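Local coordinates for protein Old Yellow Enzyme (Pichia, PDB 6AGZ) that probably catalyses the asymmetric reduction of enone compounds, using a flavin mononucleotide bound in a TIM barrel as its redox cofactor, at residues V282-P287 and V313-G318; L240-T245 and N302-Q307; F31-R36 and L63-A68. All coordinates share one frame; numbering follows the deposited sequence.

Contact 1: V282-P287 and V313-G318; sequences VSIVEP and VLRSGG. With FMN (flavin mononucleotide), chain C.
Glu286, just past one strand, and Arg315, on the next, form a side-on salt bridge on the outward side of two adjoining parallel barrel strands. NE of Arg315 gives a fairly straight bond to OE2 of Glu286 (2.9 Å), which lies in the guanidinium plane, while NH2 of Arg315 reaches OE1 of Glu286 (2.9 Å). The grip is bidentate but not coplanar: carboxylate and guanidinium are turned 65° apart, and both oxygens are met from above the carboxylate plane. OE2 also accepts a bond from Asn302.

The backbone bonds run in regular parallel order. Val282 O takes the N-H of Leu314 and Ile284 N bonds Leu314 O (2.8 Å); Ser316 N then bonds Ile284 O, and Glu286 N closes the run on Ser316 O (2.7 Å).

Apolar contacts lie on the same face as the ion pair. The Ile284 chain is extended at chi2, which puts CD1 3.8 Å from CG2 of Val313, and helix 303-308 covers both residues. On the opposite face, toward the flavin, Ser283 OG lies against CD2 of Leu314 (3.6 Å), and a water links Ser283 OG, Ile284 O and Ser316 OG.

At the backbone angles of Gly317 (phi 119°, psi 113°) a CB would jam against the carbonyl O of Ser316. Gly318 N bonds the flavin phosphate oxygen O1P (2.8 Å). The chemistry implies a division of labour: charge is paired outside the barrel, where two guanidinium donors and an amide would be expected to keep Glu286 ionised, whereas the phosphate is met by the N-H of Gly318 just beyond the strand's C-terminal end.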
loop_
_atom_site.group_PDB
_atom_site.type_symbol
_atom_site.label_atom_id
_atom_site.label_comp_id
_atom_site.label_asym_id
_atom_site.label_seq_id
_atom_site.Cartn_x
_atom_site.Cartn_y
_atom_site.Cartn_z
ATOM N N VAL A 282 14.199 7.552 -5.874
ATOM C CA VAL A 282 12.969 7.068 -6.488
ATOM C C VAL A 282 12.094 8.277 -6.785
ATOM O O VAL A 282 11.807 9.075 -5.885
ATOM C CB VAL A 282 12.231 6.061 -5.587
ATOM C CG1 VAL A 282 10.874 5.718 -6.176
ATOM C CG2 VAL A 282 13.064 4.802 -5.409
ATOM N N SER A 283 11.679 8.416 -8.042
ATOM C CA SER A 283 10.914 9.572 -8.489
ATOM C C SER A 283 9.429 9.230 -8.520
ATOM O O SER A 283 9.032 8.220 -9.108
ATOM C CB SER A 283 11.379 10.028 -9.872
ATOM O OG SER A 283 10.691 11.200 -10.272
ATOM N N ILE A 284 8.616 10.073 -7.885
ATOM C CA ILE A 284 7.181 9.864 -7.775
ATOM C C ILE A 284 6.445 11.144 -8.143
ATOM O O ILE A 284 6.942 12.261 -7.955
ATOM C CB ILE A 284 6.764 9.387 -6.361
ATOM C CG1 ILE A 284 6.890 10.514 -5.335
ATOM C CG2 ILE A 284 7.593 8.184 -5.931
ATOM C CD1 ILE A 284 6.392 10.125 -3.960
ATOM N N VAL A 285 5.238 10.965 -8.669
ATOM C CA VAL A 285 4.395 12.052 -9.149
ATOM C C VAL A 285 3.260 12.262 -8.155
ATOM O O VAL A 285 2.542 11.314 -7.811
ATOM C CB VAL A 285 3.846 11.753 -10.555
ATOM C CG1 VAL A 285 2.711 12.702 -10.892
ATOM C CG2 VAL A 285 4.964 11.850 -11.581
ATOM N N GLU A 286 3.107 13.499 -7.694
ATOM C CA GLU A 286 2.037 13.812 -6.764
ATOM C C GLU A 286 0.692 13.805 -7.488
ATOM O O GLU A 286 0.579 14.345 -8.593
ATOM C CB GLU A 286 2.276 15.168 -6.105
ATOM C CG GLU A 286 3.507 15.208 -5.210
ATOM C CD GLU A 286 3.456 14.167 -4.107
ATOM O OE1 GLU A 286 2.524 14.213 -3.274
ATOM O OE2 GLU A 286 4.348 13.294 -4.074
ATOM N N PRO A 287 -0.345 13.194 -6.894
ATOM C CA PRO A 287 -1.702 13.056 -7.438
ATOM C C PRO A 287 -2.268 14.359 -8.005
ATOM O O PRO A 287 -2.188 15.394 -7.345
ATOM C CB PRO A 287 -2.524 12.593 -6.224
ATOM C CG PRO A 287 -1.586 12.661 -5.033
ATOM C CD PRO A 287 -0.217 12.532 -5.587
ATOM N N VAL A 313 13.797 10.441 -2.127
ATOM C CA VAL A 313 12.583 10.408 -2.930
ATOM C C VAL A 313 12.398 11.771 -3.581
ATOM O O VAL A 313 12.467 12.803 -2.904
ATOM C CB VAL A 313 11.346 10.020 -2.094
ATOM C CG1 VAL A 313 11.203 10.919 -0.870
ATOM C CG2 VAL A 313 10.089 10.066 -2.950
ATOM N N LEU A 314 12.191 11.776 -4.892
ATOM C CA LEU A 314 11.919 12.994 -5.644
ATOM C C LEU A 314 10.419 13.089 -5.880
ATOM O O LEU A 314 9.841 12.218 -6.529
ATOM C CB LEU A 314 12.673 12.995 -6.974
ATOM C CG LEU A 314 12.193 13.997 -8.027
ATOM C CD1 LEU A 314 12.345 15.426 -7.528
ATOM C CD2 LEU A 314 12.939 13.798 -9.337
ATOM N N ARG A 315 9.792 14.134 -5.354
ATOM C CA ARG A 315 8.355 14.332 -5.490
ATOM C C ARG A 315 8.097 15.464 -6.473
ATOM O O ARG A 315 8.640 16.563 -6.310
ATOM C CB ARG A 315 7.721 14.644 -4.132
ATOM C CG ARG A 315 8.162 13.694 -3.029
ATOM C CD ARG A 315 7.469 13.993 -1.711
ATOM N NE ARG A 315 6.036 13.729 -1.772
ATOM C CZ ARG A 315 5.240 13.689 -0.710
ATOM N NH1 ARG A 315 5.739 13.890 0.502
ATOM N NH2 ARG A 315 3.945 13.443 -0.856
ATOM N N SER A 316 7.280 15.200 -7.494
ATOM C CA SER A 316 7.019 16.203 -8.518
ATOM C C SER A 316 5.524 16.354 -8.772
ATOM O O SER A 316 4.750 15.403 -8.630
ATOM C CB SER A 316 7.730 15.859 -9.833
ATOM O OG SER A 316 9.135 15.834 -9.660
ATOM N N GLY A 317 5.130 17.570 -9.151
ATOM C CA GLY A 317 3.778 17.846 -9.602
ATOM C C GLY A 317 2.998 18.847 -8.774
ATOM O O GLY A 317 2.659 18.581 -7.617
ATOM N N GLY A 318 2.699 20.007 -9.364
ATOM C CA GLY A 318 1.804 20.972 -8.759
ATOM C C GLY A 318 2.417 21.886 -7.721
ATOM O O GLY A 318 1.741 22.823 -7.274
HETATM N N1 FMN C . 7.906 13.072 -17.156
HETATM C C2 FMN C . 8.756 12.015 -17.425
HETATM O O2 FMN C . 8.942 11.145 -16.574
HETATM N N3 FMN C . 9.395 11.929 -18.644
HETATM C C4 FMN C . 9.187 12.902 -19.599
HETATM O O4 FMN C . 9.753 12.833 -20.689
HETATM C C4A FMN C . 8.334 13.965 -19.330
HETATM N N5 FMN C . 8.128 14.933 -20.286
HETATM C C5A FMN C . 7.286 15.992 -20.026
HETATM C C6 FMN C . 7.085 16.965 -20.996
HETATM C C7 FMN C . 6.237 18.036 -20.743
HETATM C C7M FMN C . 6.023 19.086 -21.790
HETATM C C8 FMN C . 5.588 18.133 -19.520
HETATM C C8M FMN C . 4.672 19.289 -19.245
HETATM C C9 FMN C . 5.788 17.159 -18.552
HETATM C C9A FMN C . 6.640 16.085 -18.799
HETATM N N10 FMN C . 6.842 15.110 -17.838
HETATM C C10 FMN C . 7.689 14.051 -18.104
HETATM C "C1'" FMN C . 6.155 15.211 -16.505
HETATM C "C2'" FMN C . 7.011 16.112 -15.611
HETATM O "O2'" FMN C . 8.275 15.515 -15.424
HETATM C "C3'" FMN C . 6.369 16.405 -14.256
HETATM O "O3'" FMN C . 6.231 15.212 -13.518
HETATM C "C4'" FMN C . 5.009 17.076 -14.426
HETATM O "O4'" FMN C . 5.113 18.126 -15.362
HETATM C "C5'" FMN C . 4.490 17.646 -13.113
HETATM O "O5'" FMN C . 5.450 18.523 -12.566
HETATM P P FMN C . 5.180 20.110 -12.552
HETATM O O1P FMN C . 3.835 20.374 -11.916
HETATM O O2P FMN C . 6.257 20.806 -11.755
HETATM O O3P FMN C . 5.191 20.623 -13.971
HETATM O O HOH W 1 8.890 12.838 -9.653
#

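Contact 2: L240-T245 and N302-Q307; sequences LSPYAT and NSWMLQ
Trp304 and Tyr243 make the polar link of this contact: the indole NE1 donates to the phenol oxygen OH at 3.0 Å. The N-H...O angle is 154°, and the hydroxyl lies slightly out of the indole plane, while CZ of Tyr243 sits at the indole edge. The two side chains slide past each other in opposite directions. Tyr243 OH is a shared polar point, since it is also hydrogen-bonded to the backbone O of Asp301 and lies beside Gln307 of the second subunit. A phenylalanine here would probably leave the indole N-H of Trp304 without its acceptor and the Asp301 carbonyl without this hydroxyl.

A second polar group approaches the same ring. OD1 of Asn302 lies in the plane of the Tyr243 ring, at its edge, 3.4 Å from CE2, with the amide and ring planes only 21° apart. This buried oxygen has no hydrogen-bonding partner in the model, whereas the ND2 end of the same amide is held by Glu286 and the backbone O of Val285.

The apolar part is made by Pro242 and Met305, which meet tip to tip, CG of the proline 3.7 Å from CE of the methionine. Met305 is bent at its last torsion (chi3 76°), which places CE there. CH2 of Trp304 adds a looser touch on Pro242 CG at 4.2 Å, and the Met305 CG lies over one indole face near its rim.

The turn following strand 236-240 is thus joined to the start of helix 303-308. Helix 258-274 touches both segments, Phe262 at Pro242, Ile259 and Leu266 at Trp304, and Leu266 also at Met305; Ile284 of strand 281-285 touches Asn302 and Met305, and Ser303 and Trp304 border the second subunit.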
loop_
_atom_site.group_PDB
_atom_site.type_symbol
_atom_site.label_atom_id
_atom_site.label_comp_id
_atom_site.label_asym_id
_atom_site.label_seq_id
_atom_site.Cartn_x
_atom_site.Cartn_y
_atom_site.Cartn_z
ATOM N N LEU A 240 7.952 6.187 -11.010
ATOM C CA LEU A 240 6.700 5.449 -10.950
ATOM C C LEU A 240 5.538 6.426 -10.824
ATOM O O LEU A 240 5.669 7.496 -10.223
ATOM C CB LEU A 240 6.684 4.468 -9.768
ATOM C CG LEU A 240 7.829 3.454 -9.702
ATOM C CD1 LEU A 240 7.915 2.828 -8.318
ATOM C CD2 LEU A 240 7.658 2.380 -10.765
ATOM N N SER A 241 4.398 6.047 -11.398
ATOM C CA SER A 241 3.181 6.860 -11.355
ATOM C C SER A 241 1.996 5.955 -11.052
ATOM O O SER A 241 1.190 5.638 -11.935
ATOM C CB SER A 241 2.973 7.614 -12.671
ATOM O OG SER A 241 2.761 6.712 -13.743
ATOM N N PRO A 242 1.856 5.520 -9.797
ATOM C CA PRO A 242 0.815 4.528 -9.475
ATOM C C PRO A 242 -0.602 4.994 -9.764
ATOM O O PRO A 242 -1.445 4.170 -10.142
ATOM C CB PRO A 242 1.025 4.279 -7.974
ATOM C CG PRO A 242 2.434 4.707 -7.705
ATOM C CD PRO A 242 2.680 5.859 -8.626
ATOM N N TYR A 243 -0.897 6.284 -9.602
ATOM C CA TYR A 243 -2.255 6.785 -9.768
ATOM C C TYR A 243 -2.572 7.238 -11.186
ATOM O O TYR A 243 -3.745 7.477 -11.492
ATOM C CB TYR A 243 -2.511 7.954 -8.809
ATOM C CG TYR A 243 -2.517 7.571 -7.348
ATOM C CD1 TYR A 243 -3.528 6.778 -6.823
ATOM C CD2 TYR A 243 -1.518 8.013 -6.490
ATOM C CE1 TYR A 243 -3.540 6.429 -5.487
ATOM C CE2 TYR A 243 -1.522 7.669 -5.153
ATOM C CZ TYR A 243 -2.535 6.876 -4.656
ATOM O OH TYR A 243 -2.546 6.531 -3.325
ATOM N N ALA A 244 -1.570 7.364 -12.052
ATOM C CA ALA A 244 -1.798 7.900 -13.386
ATOM C C ALA A 244 -2.653 6.954 -14.222
ATOM O O ALA A 244 -2.558 5.729 -14.114
ATOM C CB ALA A 244 -0.467 8.160 -14.091
ATOM N N THR A 245 -3.502 7.546 -15.065
ATOM C CA THR A 245 -4.327 6.803 -16.011
ATOM C C THR A 245 -3.995 7.176 -17.452
ATOM O O THR A 245 -4.778 6.889 -18.364
ATOM C CB THR A 245 -5.813 7.036 -15.730
ATOM O OG1 THR A 245 -6.080 8.443 -15.701
ATOM C CG2 THR A 245 -6.204 6.425 -14.391
ATOM N N ASN A 302 0.433 9.960 -1.645
ATOM C CA ASN A 302 1.663 9.192 -1.802
ATOM C C ASN A 302 2.323 8.821 -0.478
ATOM O O ASN A 302 3.417 8.245 -0.492
ATOM C CB ASN A 302 2.664 9.967 -2.664
ATOM C CG ASN A 302 2.313 9.940 -4.138
ATOM O OD1 ASN A 302 1.581 9.063 -4.596
ATOM N ND2 ASN A 302 2.842 10.899 -4.890
ATOM N N SER A 303 1.684 9.126 0.657
ATOM C CA SER A 303 2.308 8.883 1.956
ATOM C C SER A 303 2.759 7.436 2.103
ATOM O O SER A 303 3.878 7.169 2.559
ATOM C CB SER A 303 1.340 9.253 3.081
ATOM O OG SER A 303 0.135 8.515 2.977
ATOM N N TRP A 304 1.908 6.487 1.696
ATOM C CA TRP A 304 2.252 5.075 1.826
ATOM C C TRP A 304 3.553 4.753 1.104
ATOM O O TRP A 304 4.361 3.958 1.597
ATOM C CB TRP A 304 1.114 4.203 1.295
ATOM C CG TRP A 304 0.761 4.473 -0.137
ATOM C CD1 TRP A 304 -0.137 5.388 -0.599
ATOM C CD2 TRP A 304 1.296 3.816 -1.294
ATOM N NE1 TRP A 304 -0.194 5.347 -1.971
ATOM C CE2 TRP A 304 0.675 4.389 -2.422
ATOM C CE3 TRP A 304 2.237 2.800 -1.485
ATOM C CZ2 TRP A 304 0.966 3.980 -3.723
ATOM C CZ3 TRP A 304 2.526 2.396 -2.778
ATOM C CH2 TRP A 304 1.892 2.985 -3.880
ATOM N N MET A 305 3.776 5.370 -0.060
ATOM C CA MET A 305 5.036 5.168 -0.766
ATOM C C MET A 305 6.215 5.508 0.134
ATOM O O MET A 305 7.151 4.711 0.287
ATOM C CB MET A 305 5.066 6.009 -2.044
ATOM C CG MET A 305 3.877 5.774 -2.961
ATOM S SD MET A 305 4.005 6.609 -4.557
ATOM C CE MET A 305 5.182 5.551 -5.395
ATOM N N LEU A 306 6.161 6.674 0.783
ATOM C CA LEU A 306 7.248 7.080 1.664
ATOM C C LEU A 306 7.365 6.173 2.880
ATOM O O LEU A 306 8.425 6.143 3.516
ATOM C CB LEU A 306 7.060 8.534 2.107
ATOM C CG LEU A 306 7.239 9.685 1.106
ATOM C CD1 LEU A 306 8.258 10.682 1.637
ATOM C CD2 LEU A 306 7.633 9.221 -0.293
ATOM N N GLN A 307 6.304 5.431 3.216
ATOM C CA GLN A 307 6.412 4.444 4.285
ATOM C C GLN A 307 7.341 3.303 3.898
ATOM O O GLN A 307 8.042 2.758 4.758
ATOM C CB GLN A 307 5.035 3.884 4.643
ATOM C CG GLN A 307 4.191 4.776 5.533
ATOM C CD GLN A 307 3.020 4.028 6.145
ATOM O OE1 GLN A 307 1.874 4.469 6.064
ATOM N NE2 GLN A 307 3.307 2.888 6.764
#

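Contact 3: F31-R36 and L63-A68. With FMN (flavin mononucleotide), chain C.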
loop_
_atom_site.group_PDB
_atom_site.type_symbol
_atom_site.label_atom_id
_atom_site.label_comp_id
_atom_site.label_asym_id
_atom_site.label_seq_id
_atom_site.Cartn_x
_atom_site.Cartn_y
_atom_site.Cartn_z
ATOM N N PHE A 31 15.016 19.650 -11.714
ATOM C CA PHE A 31 14.376 19.772 -13.015
ATOM C C PHE A 31 14.006 18.369 -13.480
ATOM O O PHE A 31 14.875 17.620 -13.945
ATOM C CB PHE A 31 15.304 20.456 -14.022
ATOM C CG PHE A 31 14.661 20.742 -15.355
ATOM C CD1 PHE A 31 13.283 20.773 -15.492
ATOM C CD2 PHE A 31 15.444 20.981 -16.474
ATOM C CE1 PHE A 31 12.698 21.036 -16.717
ATOM C CE2 PHE A 31 14.866 21.245 -17.701
ATOM C CZ PHE A 31 13.491 21.272 -17.822
ATOM N N PRO A 32 12.742 17.974 -13.361
ATOM C CA PRO A 32 12.346 16.613 -13.731
ATOM C C PRO A 32 12.486 16.405 -15.228
ATOM O O PRO A 32 12.629 17.377 -15.984
ATOM C CB PRO A 32 10.872 16.540 -13.290
ATOM C CG PRO A 32 10.656 17.736 -12.402
ATOM C CD PRO A 32 11.595 18.776 -12.909
ATOM N N PRO A 33 12.469 15.157 -15.694
ATOM C CA PRO A 33 12.536 14.915 -17.140
ATOM C C PRO A 33 11.377 15.591 -17.855
ATOM O O PRO A 33 10.215 15.425 -17.483
ATOM C CB PRO A 33 12.459 13.387 -17.249
ATOM C CG PRO A 33 11.861 12.934 -15.954
ATOM C CD PRO A 33 12.366 13.901 -14.932
ATOM N N THR A 34 11.704 16.375 -18.882
ATOM C CA THR A 34 10.706 17.153 -19.610
ATOM C C THR A 34 10.984 17.028 -21.102
ATOM O O THR A 34 11.956 17.599 -21.607
ATOM C CB THR A 34 10.717 18.618 -19.171
ATOM O OG1 THR A 34 10.611 18.687 -17.743
ATOM C CG2 THR A 34 9.550 19.365 -19.795
ATOM N N THR A 35 10.126 16.292 -21.800
ATOM C CA THR A 35 10.283 16.081 -23.233
ATOM C C THR A 35 9.968 17.363 -23.996
ATOM O O THR A 35 8.935 17.998 -23.763
ATOM C CB THR A 35 9.365 14.949 -23.695
ATOM O OG1 THR A 35 9.817 13.706 -23.139
ATOM C CG2 THR A 35 9.347 14.854 -25.212
ATOM N N ARG A 36 10.860 17.740 -24.915
ATOM C CA ARG A 36 10.701 18.966 -25.691
ATOM C C ARG A 36 10.852 18.787 -27.195
ATOM O O ARG A 36 10.420 19.675 -27.941
ATOM C CB ARG A 36 11.705 20.033 -25.224
ATOM C CG ARG A 36 11.633 20.359 -23.739
ATOM C CD ARG A 36 10.256 20.865 -23.338
ATOM N NE ARG A 36 9.838 22.015 -24.134
ATOM C CZ ARG A 36 10.213 23.267 -23.894
ATOM N NH1 ARG A 36 11.022 23.535 -22.878
ATOM N NH2 ARG A 36 9.781 24.251 -24.670
ATOM N N LEU A 63 20.275 19.226 -9.086
ATOM C CA LEU A 63 20.191 18.131 -10.043
ATOM C C LEU A 63 19.255 18.497 -11.187
ATOM O O LEU A 63 18.152 19.005 -10.959
ATOM C CB LEU A 63 19.703 16.845 -9.371
ATOM C CG LEU A 63 19.547 15.636 -10.301
ATOM C CD1 LEU A 63 20.901 15.166 -10.812
ATOM C CD2 LEU A 63 18.802 14.502 -9.612
ATOM N N LEU A 64 19.702 18.239 -12.411
ATOM C CA LEU A 64 18.855 18.271 -13.591
ATOM C C LEU A 64 18.627 16.845 -14.073
ATOM O O LEU A 64 19.488 15.976 -13.916
ATOM C CB LEU A 64 19.486 19.102 -14.714
ATOM C CG LEU A 64 19.965 20.522 -14.404
ATOM C CD1 LEU A 64 20.602 21.140 -15.639
ATOM C CD2 LEU A 64 18.824 21.391 -13.901
ATOM N N ILE A 65 17.456 16.600 -14.652
ATOM C CA ILE A 65 17.144 15.314 -15.263
ATOM C C ILE A 65 16.774 15.564 -16.715
ATOM O O ILE A 65 15.918 16.407 -17.007
ATOM C CB ILE A 65 16.015 14.576 -14.522
ATOM C CG1 ILE A 65 16.325 14.494 -13.027
ATOM C CG2 ILE A 65 15.849 13.176 -15.090
ATOM C CD1 ILE A 65 15.275 13.756 -12.228
ATOM N N THR A 66 17.424 14.838 -17.620
ATOM C CA THR A 66 17.205 15.053 -19.039
ATOM C C THR A 66 15.796 14.638 -19.441
ATOM O O THR A 66 15.131 13.845 -18.769
ATOM C CB THR A 66 18.207 14.261 -19.877
ATOM O OG1 THR A 66 17.871 12.868 -19.833
ATOM C CG2 THR A 66 19.609 14.453 -19.350
ATOM N N GLU A 67 15.350 15.200 -20.560
ATOM C CA GLU A 67 14.193 14.676 -21.268
ATOM C C GLU A 67 14.331 13.171 -21.451
ATOM O O GLU A 67 15.438 12.642 -21.597
ATOM C CB GLU A 67 14.077 15.362 -22.626
ATOM C CG GLU A 67 15.380 15.287 -23.411
ATOM C CD GLU A 67 15.545 16.416 -24.402
ATOM O OE1 GLU A 67 15.074 16.274 -25.549
ATOM O OE2 GLU A 67 16.146 17.447 -24.029
ATOM N N ALA A 68 13.197 12.476 -21.424
ATOM C CA ALA A 68 13.202 11.030 -21.595
ATOM C C ALA A 68 13.885 10.650 -22.904
ATOM O O ALA A 68 13.504 11.122 -23.979
ATOM C CB ALA A 68 11.773 10.498 -21.557
HETATM N N1 FMN C . 7.906 13.072 -17.156
HETATM C C2 FMN C . 8.756 12.015 -17.425
HETATM O O2 FMN C . 8.942 11.145 -16.574
HETATM N N3 FMN C . 9.395 11.929 -18.644
HETATM C C4 FMN C . 9.187 12.902 -19.599
HETATM O O4 FMN C . 9.753 12.833 -20.689
HETATM C C4A FMN C . 8.334 13.965 -19.330
HETATM N N5 FMN C . 8.128 14.933 -20.286
HETATM C C5A FMN C . 7.286 15.992 -20.026
HETATM C C6 FMN C . 7.085 16.965 -20.996
HETATM C C7 FMN C . 6.237 18.036 -20.743
HETATM C C7M FMN C . 6.023 19.086 -21.790
HETATM C C8 FMN C . 5.588 18.133 -19.520
HETATM C C8M FMN C . 4.672 19.289 -19.245
HETATM C C9 FMN C . 5.788 17.159 -18.552
HETATM C C9A FMN C . 6.640 16.085 -18.799
HETATM N N10 FMN C . 6.842 15.110 -17.838
HETATM C C10 FMN C . 7.689 14.051 -18.104
HETATM C "C1'" FMN C . 6.155 15.211 -16.505
HETATM C "C2'" FMN C . 7.011 16.112 -15.611
HETATM O "O2'" FMN C . 8.275 15.515 -15.424
HETATM C "C3'" FMN C . 6.369 16.405 -14.256
HETATM O "O3'" FMN C . 6.231 15.212 -13.518
HETATM C "C4'" FMN C . 5.009 17.076 -14.426
HETATM O "O4'" FMN C . 5.113 18.126 -15.362
HETATM C "C5'" FMN C . 4.490 17.646 -13.113
HETATM O "O5'" FMN C . 5.450 18.523 -12.566
HETATM P P FMN C . 5.180 20.110 -12.552
HETATM O O1P FMN C . 3.835 20.374 -11.916
HETATM O O2P FMN C . 6.257 20.806 -11.755
HETATM O O3P FMN C . 5.191 20.623 -13.971
HETATM O O HOH W 2 14.211 17.952 -18.509
HETATM O O HOH W 3 12.084 13.165 -24.642
HETATM O O HOH W 4 12.723 15.559 -26.002
#
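Phe31 and Leu64 form a parallel bridge, with Phe31 N bonded to Leu63 O and Ile65 N to Phe31 O (2.9 Å), the two segments running 13° apart end to end.

CB of Phe31 touches CD2 of Leu64 (3.6 Å), the methyl approaching at the edge of the phenyl ring. Pro33 and Ile65 lie side by side, pointing the same way, with CD of the proline 3.6 Å from CG2 of the isoleucine. A water between the two segments donates to both Pro32 O and Ile65 O, two carbonyls that cannot bond each other.

Residues 32-35 then turn to the flavin. Pro33 O accepts from the ribityl hydroxyl O2' (2.8 Å), and CG of Pro33 packs against O2 of the flavin (3.5 Å). Thr34 sets its CG2 3.6 Å from C6 of the flavin, while its OG1 bonds back to Pro32 O and to Ser343. In Thr35, OG1 stands anti to the carbonyl carbon (chi1 -68°) and donates to flavin O4 (2.6 Å); it also accepts from a water that donates to Ala68 O. The methyl of Ala68 lies 3.2 Å from the same O4.

The chemistry is that of a mixed lining of proline, methyl and hydroxyl groups, in which the Thr35 hydroxyl at O4 would be expected to polarise the isoalloxazine and help tune its redox behaviour.

How the contacts relate
Contacts 1 and 2 adjoin, centres about 8 Å apart, sharing a seam where Asn302 ND2 probably bonds Glu286 OE2 (2.9 Å) and Val285 O (3.0 Å), while Met305 CE packs on Ile284 CG2 (3.6 Å). Contact 3 lies across the barrel interior, its centre about 13 Å from that of contact 1; they meet where Leu314 CD2 reaches Ile65 CD1 and Ser316 OG reaches Pro32 CG, each at 3.7 Å. Both hold the flavin, contact 1 by phosphate, contact 3 by ribityl and ring. Contact 2, about 9 Å from contact 3 by nearest atoms, looks outward to the second subunit; its Asn302 side chain is about 10 Å from the flavin, one step removed.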